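Local coordinates for pectinesterase (Aspergillus niger, PDB 5C1E), which hydrolyses the methyl esters of pectin galacturonosyl units, releasing methanol, and probably takes part in maceration and soft-rotting of plant tissue, at residues Leu142-Ala146 and Gly147-Tyr151; Gly288-Trp291 and Gly292-Ile295; Val94-Ser98 and Asp99-Met103; Ser266-Ser269 and Asp270-Tyr273. One frame throughout, in Å; residues are numbered along the deposited sequence.

Contact 1 (Leu142-Ala146 and Gly147-Tyr151); sequences LYVKA and GTQYY. With SO4 (sulfate ion), chain C.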
loop_
_atom_site.group_PDB
_atom_site.type_symbol
_atom_site.label_atom_id
_atom_site.label_comp_id
_atom_site.label_asym_id
_atom_site.label_seq_id
_atom_site.Cartn_x
_atom_site.Cartn_y
_atom_site.Cartn_z
ATOM N N LEU A 142 5.183 3.069 -0.194
ATOM C CA LEU A 142 3.835 3.070 -0.746
ATOM C C LEU A 142 3.219 4.454 -0.688
ATOM O O LEU A 142 2.855 4.976 0.386
ATOM C CB LEU A 142 2.967 2.035 -0.028
ATOM C CG LEU A 142 1.544 1.863 -0.549
ATOM C CD1 LEU A 142 1.506 1.296 -1.959
ATOM C CD2 LEU A 142 0.780 0.989 0.423
ATOM N N TYR A 143 3.112 5.055 -1.860
ATOM C CA TYR A 143 2.605 6.404 -1.967
ATOM C C TYR A 143 1.128 6.303 -2.226
ATOM O O TYR A 143 0.720 6.136 -3.367
ATOM C CB TYR A 143 3.310 7.126 -3.097
ATOM C CG TYR A 143 3.111 8.629 -3.191
ATOM C CD1 TYR A 143 2.411 9.360 -2.226
ATOM C CD2 TYR A 143 3.655 9.325 -4.251
ATOM C CE1 TYR A 143 2.263 10.745 -2.339
ATOM C CE2 TYR A 143 3.525 10.698 -4.365
ATOM C CZ TYR A 143 2.836 11.408 -3.403
ATOM O OH TYR A 143 2.707 12.788 -3.544
ATOM N N VAL A 144 0.340 6.325 -1.145
ATOM C CA VAL A 144 -1.115 6.335 -1.274
ATOM C C VAL A 144 -1.524 7.807 -1.483
ATOM O O VAL A 144 -1.994 8.490 -0.586
ATOM C CB VAL A 144 -1.808 5.639 -0.092
ATOM C CG1 VAL A 144 -1.434 4.155 -0.095
ATOM C CG2 VAL A 144 -1.465 6.249 1.267
ATOM N N LYS A 145 -1.279 8.286 -2.690
ATOM C CA LYS A 145 -1.239 9.715 -2.949
ATOM C C LYS A 145 -2.612 10.361 -2.876
ATOM O O LYS A 145 -2.791 11.410 -2.241
ATOM C CB LYS A 145 -0.610 9.977 -4.331
ATOM C CG LYS A 145 -0.600 11.446 -4.720
ATOM C CD LYS A 145 0.137 11.653 -6.038
ATOM C CE LYS A 145 0.413 13.132 -6.247
ATOM N NZ LYS A 145 0.975 13.358 -7.593
ATOM N N ALA A 146 -3.576 9.743 -3.553
ATOM C CA ALA A 146 -4.939 10.260 -3.573
ATOM C C ALA A 146 -5.918 9.184 -4.001
ATOM O O ALA A 146 -5.535 8.191 -4.630
ATOM C CB ALA A 146 -5.044 11.446 -4.517
ATOM N N GLY A 147 -7.186 9.423 -3.692
ATOM C CA GLY A 147 -8.269 8.528 -4.057
ATOM C C GLY A 147 -8.579 7.445 -3.041
ATOM O O GLY A 147 -7.838 7.246 -2.072
ATOM N N THR A 148 -9.683 6.744 -3.273
ATOM C CA THR A 148 -10.128 5.679 -2.387
ATOM C C THR A 148 -9.400 4.397 -2.764
ATOM O O THR A 148 -9.309 4.046 -3.942
ATOM C CB THR A 148 -11.644 5.492 -2.457
ATOM O OG1 THR A 148 -12.051 5.356 -3.818
ATOM C CG2 THR A 148 -12.335 6.697 -1.842
ATOM N N GLN A 149 -8.827 3.738 -1.762
ATOM C CA GLN A 149 -7.969 2.594 -1.992
ATOM C C GLN A 149 -8.180 1.559 -0.912
ATOM O O GLN A 149 -8.425 1.904 0.261
ATOM C CB GLN A 149 -6.502 3.013 -2.028
ATOM C CG GLN A 149 -6.211 4.115 -3.024
ATOM C CD GLN A 149 -4.741 4.483 -3.121
ATOM O OE1 GLN A 149 -3.844 3.680 -2.842
ATOM N NE2 GLN A 149 -4.488 5.695 -3.570
ATOM N N TYR A 150 -8.049 0.297 -1.314
ATOM C CA TYR A 150 -8.278 -0.835 -0.441
ATOM C C TYR A 150 -7.158 -1.858 -0.631
ATOM O O TYR A 150 -6.874 -2.265 -1.758
ATOM C CB TYR A 150 -9.656 -1.435 -0.756
ATOM C CG TYR A 150 -10.005 -2.688 0.006
ATOM C CD1 TYR A 150 -10.502 -2.627 1.292
ATOM C CD2 TYR A 150 -9.855 -3.941 -0.577
ATOM C CE1 TYR A 150 -10.833 -3.786 1.983
ATOM C CE2 TYR A 150 -10.188 -5.096 0.099
ATOM C CZ TYR A 150 -10.666 -5.018 1.374
ATOM O OH TYR A 150 -10.987 -6.171 2.027
ATOM N N TYR A 151 -6.506 -2.228 0.474
ATOM C CA TYR A 151 -5.406 -3.197 0.474
ATOM C C TYR A 151 -5.789 -4.333 1.403
ATOM O O TYR A 151 -6.038 -4.101 2.577
ATOM C CB TYR A 151 -4.078 -2.562 0.956
ATOM C CG TYR A 151 -3.544 -1.486 0.032
ATOM C CD1 TYR A 151 -4.136 -0.230 -0.018
ATOM C CD2 TYR A 151 -2.453 -1.728 -0.794
ATOM C CE1 TYR A 151 -3.672 0.743 -0.880
ATOM C CE2 TYR A 151 -1.969 -0.756 -1.663
ATOM C CZ TYR A 151 -2.596 0.478 -1.713
ATOM O OH TYR A 151 -2.130 1.451 -2.561
HETATM S S SO4 C . -12.031 -6.042 5.481
HETATM O O1 SO4 C . -12.239 -7.452 5.927
HETATM O O2 SO4 C . -10.581 -5.726 5.573
HETATM O O3 SO4 C . -12.514 -5.819 4.092
HETATM O O4 SO4 C . -12.823 -5.153 6.364
#

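Contact 2 (Gly288-Trp291 and Gly292-Ile295); sequences GETW and GDWI. With GOL (glycerol), chain K.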
loop_
_atom_site.group_PDB
_atom_site.type_symbol
_atom_site.label_atom_id
_atom_site.label_comp_id
_atom_site.label_asym_id
_atom_site.label_seq_id
_atom_site.Cartn_x
_atom_site.Cartn_y
_atom_site.Cartn_z
ATOM N N GLY A 288 -16.443 5.312 1.414
ATOM C CA GLY A 288 -17.734 5.717 0.872
ATOM C C GLY A 288 -18.726 4.576 0.887
ATOM O O GLY A 288 -18.357 3.401 0.956
ATOM N N GLU A 289 -19.998 4.940 0.811
ATOM C CA GLU A 289 -21.099 3.980 0.878
ATOM C C GLU A 289 -21.108 2.966 -0.267
ATOM O O GLU A 289 -21.748 1.929 -0.158
ATOM C CB GLU A 289 -22.430 4.734 0.860
ATOM C CG GLU A 289 -22.705 5.417 -0.478
ATOM C CD GLU A 289 -23.952 6.286 -0.473
ATOM O OE1 GLU A 289 -24.352 6.774 0.613
ATOM O OE2 GLU A 289 -24.532 6.469 -1.571
ATOM N N THR A 290 -20.416 3.268 -1.363
ATOM C CA THR A 290 -20.406 2.401 -2.538
ATOM C C THR A 290 -19.255 1.376 -2.567
ATOM O O THR A 290 -19.028 0.728 -3.601
ATOM C CB THR A 290 -20.341 3.254 -3.814
ATOM O OG1 THR A 290 -19.183 4.087 -3.761
ATOM C CG2 THR A 290 -21.576 4.129 -3.939
ATOM N N TRP A 291 -18.544 1.203 -1.453
ATOM C CA TRP A 291 -17.406 0.275 -1.420
ATOM C C TRP A 291 -17.752 -1.150 -1.841
ATOM O O TRP A 291 -16.941 -1.835 -2.472
ATOM C CB TRP A 291 -16.688 0.295 -0.061
ATOM C CG TRP A 291 -17.433 -0.232 1.128
ATOM C CD1 TRP A 291 -18.020 0.506 2.111
ATOM C CD2 TRP A 291 -17.582 -1.605 1.524
ATOM N NE1 TRP A 291 -18.550 -0.308 3.069
ATOM C CE2 TRP A 291 -18.306 -1.612 2.733
ATOM C CE3 TRP A 291 -17.202 -2.827 0.959
ATOM C CZ2 TRP A 291 -18.650 -2.793 3.400
ATOM C CZ3 TRP A 291 -17.556 -4.010 1.618
ATOM C CH2 TRP A 291 -18.263 -3.980 2.829
ATOM N N GLY A 292 -18.967 -1.588 -1.515
ATOM C CA GLY A 292 -19.437 -2.914 -1.915
ATOM C C GLY A 292 -19.477 -3.146 -3.422
ATOM O O GLY A 292 -19.420 -4.289 -3.868
ATOM N N ASP A 293 -19.540 -2.070 -4.205
ATOM C CA ASP A 293 -19.577 -2.177 -5.674
ATOM C C ASP A 293 -18.239 -2.562 -6.270
ATOM O O ASP A 293 -18.179 -3.081 -7.383
ATOM C CB ASP A 293 -19.953 -0.840 -6.310
ATOM C CG ASP A 293 -21.304 -0.353 -5.891
ATOM O OD1 ASP A 293 -22.030 -1.132 -5.235
ATOM O OD2 ASP A 293 -21.626 0.810 -6.227
ATOM N N TRP A 294 -17.153 -2.247 -5.574
ATOM C CA TRP A 294 -15.838 -2.435 -6.179
ATOM C C TRP A 294 -14.851 -3.290 -5.397
ATOM O O TRP A 294 -13.944 -3.856 -5.991
ATOM C CB TRP A 294 -15.227 -1.089 -6.556
ATOM C CG TRP A 294 -14.965 -0.133 -5.437
ATOM C CD1 TRP A 294 -15.827 0.809 -4.945
ATOM C CD2 TRP A 294 -13.729 0.035 -4.708
ATOM N NE1 TRP A 294 -15.223 1.525 -3.938
ATOM C CE2 TRP A 294 -13.938 1.073 -3.770
ATOM C CE3 TRP A 294 -12.481 -0.611 -4.741
ATOM C CZ2 TRP A 294 -12.943 1.495 -2.883
ATOM C CZ3 TRP A 294 -11.489 -0.187 -3.856
ATOM C CH2 TRP A 294 -11.727 0.850 -2.937
ATOM N N ILE A 295 -15.021 -3.405 -4.091
ATOM C CA ILE A 295 -14.187 -4.289 -3.292
ATOM C C ILE A 295 -14.514 -5.753 -3.607
ATOM O O ILE A 295 -15.672 -6.116 -3.734
ATOM C CB ILE A 295 -14.361 -3.988 -1.794
ATOM C CG1 ILE A 295 -13.656 -2.653 -1.499
ATOM C CG2 ILE A 295 -13.821 -5.114 -0.929
ATOM C CD1 ILE A 295 -13.597 -2.290 -0.051
HETATM C C1 GOL K . -21.718 -2.814 1.748
HETATM O O1 GOL K . -20.838 -3.679 1.018
HETATM C C2 GOL K . -21.506 -1.368 1.316
HETATM O O2 GOL K . -22.072 -1.199 0.013
HETATM C C3 GOL K . -22.175 -0.413 2.302
HETATM O O3 GOL K . -21.862 0.948 1.982
HETATM O O HOH W 1 -22.366 -0.692 -2.052
HETATM O O HOH W 2 -16.496 3.745 -2.789
#

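Contact 3 (Val94-Ser98 and Asp99-Met103); sequences VNVVS and DGFSM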
loop_
_atom_site.group_PDB
_atom_site.type_symbol
_atom_site.label_atom_id
_atom_site.label_comp_id
_atom_site.label_asym_id
_atom_site.label_seq_id
_atom_site.Cartn_x
_atom_site.Cartn_y
_atom_site.Cartn_z
ATOM N N VAL A 94 5.856 1.372 -10.089
ATOM C CA VAL A 94 4.510 1.329 -10.698
ATOM C C VAL A 94 3.701 2.564 -10.284
ATOM O O VAL A 94 3.596 2.885 -9.087
ATOM C CB VAL A 94 3.712 0.076 -10.296
ATOM C CG1 VAL A 94 2.316 0.133 -10.896
ATOM C CG2 VAL A 94 4.401 -1.195 -10.756
ATOM N N ASN A 95 3.138 3.246 -11.282
ATOM C CA ASN A 95 2.379 4.468 -11.077
ATOM C C ASN A 95 0.956 4.223 -11.540
ATOM O O ASN A 95 0.712 4.116 -12.730
ATOM C CB ASN A 95 3.029 5.629 -11.863
ATOM C CG ASN A 95 2.301 6.952 -11.703
ATOM O OD1 ASN A 95 1.360 7.084 -10.917
ATOM N ND2 ASN A 95 2.759 7.963 -12.445
ATOM N N VAL A 96 0.022 4.107 -10.602
ATOM C CA VAL A 96 -1.364 3.800 -10.955
ATOM C C VAL A 96 -2.202 5.069 -10.997
ATOM O O VAL A 96 -2.515 5.666 -9.953
ATOM C CB VAL A 96 -1.998 2.813 -9.975
ATOM C CG1 VAL A 96 -3.397 2.447 -10.431
ATOM C CG2 VAL A 96 -1.155 1.553 -9.859
ATOM N N VAL A 97 -2.584 5.465 -12.199
ATOM C CA VAL A 97 -3.474 6.617 -12.386
ATOM C C VAL A 97 -4.785 6.222 -13.083
ATOM O O VAL A 97 -5.476 7.057 -13.681
ATOM C CB VAL A 97 -2.768 7.768 -13.118
ATOM C CG1 VAL A 97 -1.621 8.284 -12.278
ATOM C CG2 VAL A 97 -2.297 7.344 -14.505
ATOM N N SER A 98 -5.170 4.959 -12.948
ATOM C CA SER A 98 -6.350 4.448 -13.633
ATOM C C SER A 98 -7.415 4.069 -12.600
ATOM O O SER A 98 -7.230 3.118 -11.815
ATOM C CB SER A 98 -5.939 3.239 -14.488
ATOM O OG SER A 98 -7.045 2.608 -15.107
ATOM N N ASP A 99 -8.545 4.784 -12.606
ATOM C CA ASP A 99 -9.651 4.426 -11.721
ATOM C C ASP A 99 -10.036 2.946 -11.835
ATOM O O ASP A 99 -10.046 2.368 -12.922
ATOM C CB ASP A 99 -10.896 5.267 -12.002
ATOM C CG ASP A 99 -10.775 6.704 -11.516
ATOM O OD1 ASP A 99 -9.889 7.055 -10.707
ATOM O OD2 ASP A 99 -11.622 7.499 -11.955
ATOM N N GLY A 100 -10.353 2.343 -10.698
ATOM C CA GLY A 100 -10.915 0.996 -10.673
ATOM C C GLY A 100 -9.911 -0.117 -10.879
ATOM O O GLY A 100 -10.296 -1.280 -10.977
ATOM N N PHE A 101 -8.625 0.226 -10.961
ATOM C CA PHE A 101 -7.574 -0.774 -11.130
ATOM C C PHE A 101 -7.578 -1.763 -9.949
ATOM O O PHE A 101 -7.772 -1.367 -8.785
ATOM C CB PHE A 101 -6.213 -0.071 -11.228
ATOM C CG PHE A 101 -5.038 -1.002 -11.324
ATOM C CD1 PHE A 101 -4.793 -1.723 -12.488
ATOM C CD2 PHE A 101 -4.140 -1.124 -10.260
ATOM C CE1 PHE A 101 -3.689 -2.560 -12.584
ATOM C CE2 PHE A 101 -3.036 -1.946 -10.354
ATOM C CZ PHE A 101 -2.813 -2.679 -11.517
ATOM N N SER A 102 -7.370 -3.039 -10.260
ATOM C CA SER A 102 -7.190 -4.072 -9.236
ATOM C C SER A 102 -5.940 -4.862 -9.542
ATOM O O SER A 102 -5.667 -5.157 -10.710
ATOM C CB SER A 102 -8.390 -5.008 -9.193
ATOM O OG SER A 102 -9.566 -4.282 -8.981
ATOM N N MET A 103 -5.178 -5.214 -8.509
ATOM C CA MET A 103 -3.983 -6.020 -8.698
ATOM C C MET A 103 -3.994 -7.162 -7.678
ATOM O O MET A 103 -4.323 -6.950 -6.505
ATOM C CB MET A 103 -2.723 -5.159 -8.585
ATOM C CG MET A 103 -1.444 -5.902 -8.945
ATOM S SD MET A 103 -0.046 -4.790 -9.163
ATOM C CE MET A 103 0.425 -4.440 -7.481
HETATM O O HOH W 3 -8.333 0.344 -14.043
#

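Contact 4 (Ser266-Ser269 and Asp270-Tyr273); sequences SDTS and DREY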
loop_
_atom_site.group_PDB
_atom_site.type_symbol
_atom_site.label_atom_id
_atom_site.label_comp_id
_atom_site.label_asym_id
_atom_site.label_seq_id
_atom_site.Cartn_x
_atom_site.Cartn_y
_atom_site.Cartn_z
ATOM N N SER A 266 1.168 -2.360 22.112
ATOM C CA SER A 266 -0.172 -1.783 22.178
ATOM C C SER A 266 -0.526 -1.078 23.487
ATOM O O SER A 266 -1.637 -0.607 23.626
ATOM C CB SER A 266 -1.220 -2.868 21.932
ATOM O OG SER A 266 -1.182 -3.871 22.946
ATOM N N ASP A 267 0.379 -1.017 24.455
ATOM C CA ASP A 267 0.066 -0.285 25.693
ATOM C C ASP A 267 -0.049 1.197 25.318
ATOM O O ASP A 267 0.866 1.728 24.729
ATOM C CB ASP A 267 1.177 -0.490 26.715
ATOM C CG ASP A 267 0.824 0.036 28.104
ATOM O OD1 ASP A 267 0.021 0.969 28.256
ATOM O OD2 ASP A 267 1.391 -0.508 29.066
ATOM N N THR A 268 -1.166 1.839 25.652
ATOM C CA THR A 268 -1.402 3.250 25.287
ATOM C C THR A 268 -1.130 4.257 26.415
ATOM O O THR A 268 -1.356 5.443 26.231
ATOM C CB THR A 268 -2.853 3.479 24.792
ATOM O OG1 THR A 268 -3.778 3.148 25.831
ATOM C CG2 THR A 268 -3.160 2.634 23.541
ATOM N N SER A 269 -0.623 3.809 27.567
ATOM C CA SER A 269 -0.513 4.704 28.740
ATOM C C SER A 269 0.536 5.822 28.593
ATOM O O SER A 269 0.455 6.827 29.292
ATOM C CB SER A 269 -0.237 3.891 30.023
ATOM O OG SER A 269 1.091 3.396 30.023
ATOM N N ASP A 270 1.513 5.660 27.698
ATOM C CA ASP A 270 2.527 6.697 27.484
ATOM C C ASP A 270 2.373 7.395 26.123
ATOM O O ASP A 270 3.274 8.083 25.689
ATOM C CB ASP A 270 3.939 6.119 27.588
ATOM C CG ASP A 270 4.338 5.771 29.019
ATOM O OD1 ASP A 270 3.731 6.302 29.970
ATOM O OD2 ASP A 270 5.279 4.975 29.187
ATOM N N ARG A 271 1.233 7.221 25.472
ATOM C CA ARG A 271 1.037 7.793 24.124
ATOM C C ARG A 271 1.024 9.308 24.127
ATOM O O ARG A 271 0.688 9.942 25.127
ATOM C CB ARG A 271 -0.266 7.294 23.509
ATOM C CG ARG A 271 -0.252 5.806 23.205
ATOM C CD ARG A 271 0.595 5.496 21.969
ATOM N NE ARG A 271 0.356 4.136 21.481
ATOM C CZ ARG A 271 1.200 3.098 21.569
ATOM N NH1 ARG A 271 2.404 3.204 22.125
ATOM N NH2 ARG A 271 0.823 1.926 21.080
ATOM N N GLU A 272 1.398 9.863 22.981
ATOM C CA GLU A 272 1.307 11.284 22.702
ATOM C C GLU A 272 0.576 11.474 21.379
ATOM O O GLU A 272 0.541 10.565 20.544
ATOM C CB GLU A 272 2.703 11.929 22.613
ATOM C CG GLU A 272 3.492 11.929 23.916
ATOM C CD GLU A 272 4.870 12.583 23.789
ATOM O OE1 GLU A 272 5.227 13.083 22.689
ATOM O OE2 GLU A 272 5.609 12.589 24.803
ATOM N N TYR A 273 -0.041 12.649 21.220
ATOM C CA TYR A 273 -0.653 13.083 19.955
ATOM C C TYR A 273 -1.935 12.328 19.572
ATOM O O TYR A 273 -2.375 12.390 18.422
ATOM C CB TYR A 273 0.365 13.024 18.795
ATOM C CG TYR A 273 1.644 13.774 19.075
ATOM C CD1 TYR A 273 1.668 15.163 19.077
ATOM C CD2 TYR A 273 2.831 13.096 19.332
ATOM C CE1 TYR A 273 2.840 15.855 19.339
ATOM C CE2 TYR A 273 4.005 13.785 19.599
ATOM C CZ TYR A 273 3.991 15.160 19.606
ATOM O OH TYR A 273 5.135 15.849 19.879
HETATM O O HOH W 4 2.386 3.805 25.701
HETATM O O HOH W 5 -0.509 9.222 27.658
#

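Contact 1 (Leu142-Ala146 and Gly147-Tyr151)
The amide nitrogen NE2 of Gln-149 turns back over the bend in the chain and gives a hydrogen bond to Ala-146 O at 2.9 Å. The acceptor lies almost in the plane of the amide, whereas the donor stands well above the carbonyl plane of Ala-146 and the bond is bent, with an N-H...O angle of 139°; a second, weak bond from NE2 goes to Gly-123 O. At the other end of the same amide, OE1 accepts from Tyr-151 OH at 2.8 Å, nearly in line with the side-chain C=O and within the plane of the phenol ring. Val-144 CG1 lies against this bond, 3.7 Å from Gln-149 OE1 and equally close to Tyr-151 OH. Leu-142 and Tyr-151 extend toward each other from opposite directions, CD2 meeting the ring obliquely, 3.9 Å from Tyr-151 CE2. Tyr-151 CG stands anti to its carbonyl carbon (chi1 -65°), which sends the ring across the interior, where it stacks with Phe-130 and Phe-171. Tyr-150 OH donates to O3 of a sulfate, probably from the crystallisation liquor, at 2.6 Å and in the ring plane; Lys-283 NZ and Trp-170 NE1 also bind this ion. Strands 142-146 and 148-152 lie in one coil but in different parallel sheets, and the row of aromatic rings inside is characteristic of the right-handed parallel beta helix of pectin methylesterases.

Contact 2 (Gly288-Trp291 and Gly292-Ile295)
The indole planes of Trp-291 and Trp-294 stand nearly at right angles without stacking, and the backbone carbonyl of Trp-291 links the two residues. Its oxygen lies over one face of the Trp-294 indole, 3.8 Å above the plane and offset toward the rim. That oxygen is also gripped by two backbone donors: Ile-295 N at 3.0 Å from Trp-291 O, running straight along the carbonyl bond, and Trp-294 N at 3.1 Å from Trp-291 O, well above the carbonyl plane. Both tryptophans carry CG between the backbone N and the carbonyl carbon (chi1 67° for Trp-291 and 62° for Trp-294), yet their indoles meet different partners. Trp-294 NE1 gives a hydrogen bond to a water, 2.8 Å away in the plane of the ring, which also bonds to Thr-290 OG1. Ile-295 CD1 approaches the Trp-291 ring obliquely, 3.8 Å from Trp-291 CE3, and O1 of a glycerol, probably from the crystallisation liquor, rests over one face, offset toward the rim. Asp-293 comes in obliquely beside Thr-290, its backbone N bonded to Thr-290 O at 2.9 Å. Gly-288 to Trp-291 is a type I beta turn, closed by Trp-291 N to Gly-288 O. Trp-294 touches the N-acetylglucosamine carried by the protein. The turn follows helix 283-287, to which it is tied by Trp-291 NE1 on Thr-284 OG1, a cation-pi contact of the same indole with Lys-283, and Ile-295 against Leu-287; Trp-294 and Ile-295 also touch Tyr-150 of strand 148-152.

Contact 3 (Val94-Ser98 and Asp99-Met103)
Val-96 leads into a turn that lets Phe-101 fold back onto it: residues Ser-98 to Phe-101 form a type II beta turn, with Gly-100 taking the positive phi (78°) of its third position, and the closing bond from Phe-101 N to Ser-98 O is weak at 3.3 Å. The turn reverses the chain between strand 94-96 and strand 102-104, which belong to different sheets. The side chains of Val-96 and Phe-101 cross at about a right angle. Val-96 CG1 presses obliquely on the ring, 3.7 Å from Phe-101 CD2, while Val-96 CG2 lies 4.0 Å from Phe-101 CE2; both methyls are on the same side of the ring plane. Phe-101 CG is anti to its backbone N (chi1 177°), which directs the ring toward Val-96. Its own CB also sits against Ser-98 O, at 3.4 Å. On the polar side, Ser-98 OG bonds to Tyr-53 O and accepts from a water 2.8 Å away, which also gives a hydrogen bond to Asp-99 O at 2.9 Å and so bridges across the corner of the turn. The carboxylate of Asp-99 reaches instead to Asp-126 N, through OD1. Phe-101 is further packed by Leu-57, Leu-59, Leu-128 and Phe-130. The contact thus combines an apolar Val-96 and Phe-101 pair with a turn whose closing backbone bond is weak and is supplemented by a water bridge, the polar groups of Ser-98 and Asp-99 being tied to residues of adjacent coils, Tyr-53 and Asp-126.

Contact 4 (Ser266-Ser269 and Asp270-Tyr273)
A type I beta turn on the protein surface, from Thr-268 to Arg-271, makes this a local contact in the long loop between strand 255-259 and helix 283-287, stiffened by an Asx turn just before it. The turn is closed by Arg-271 N donating to Thr-268 O at 3.2 Å, with the donor above the carbonyl plane. Asp-267 OD1 sets up the start: it takes Ser-269 N at 3.0 Å, on the anti side of the carboxylate, and Ser-269 OG at 3.2 Å, both arriving from the same face of its plane. Ser-269 OG can do so because it sits between its own backbone N and carbonyl carbon (chi1 72°). Arg-271 folds back along the turn: chi1 of -67° sets CG against Thr-268, 3.8 Å from Thr-268 CB, and the bend at chi2 (-75°) then carries the guanidinium back over Asp-267 O, which stands 3.3 Å above one face and offset toward the rim. The guanidinium is held from outside: NE by a salt bridge to Glu-258, NH1 by Pro-242 O and NH2 by Gly-265 O. Two waters complete the loop, one taking Asp-270 N and giving to Asp-267 O at 2.8 Å, the other giving to Ser-269 O and Arg-271 O. Most of the cohesion is therefore polar: an Asp-267 OD1 that accepts two bonds from Ser-269 and water-mediated links hold the turn, while the arginine charge is paired with Glu-258 and anchors the exposed loop to its neighbours.

Overall arrangement
Along the chain the contacts follow in series, contact 3, contact 1, contact 4 and then contact 2; none encloses or crosses another, since each joins consecutive residues. Contacts 3 and 1 turn the chain from the seven-stranded sheet into the ten-stranded one, at two coils of the beta helix, their centres about 10 Å apart without touching. Contact 4 lies in the loop beyond strand 255-259, on the opposite side of the chain's centre from contact 3. Contact 2 comes after helix 283-287 and packs on the surface beside strand 148-152, where it touches contact 1: Ile-295 CD1 lies 3.4 Å from Tyr-150 CD1, bringing the C-terminal region onto the outer face of the ten-stranded sheet.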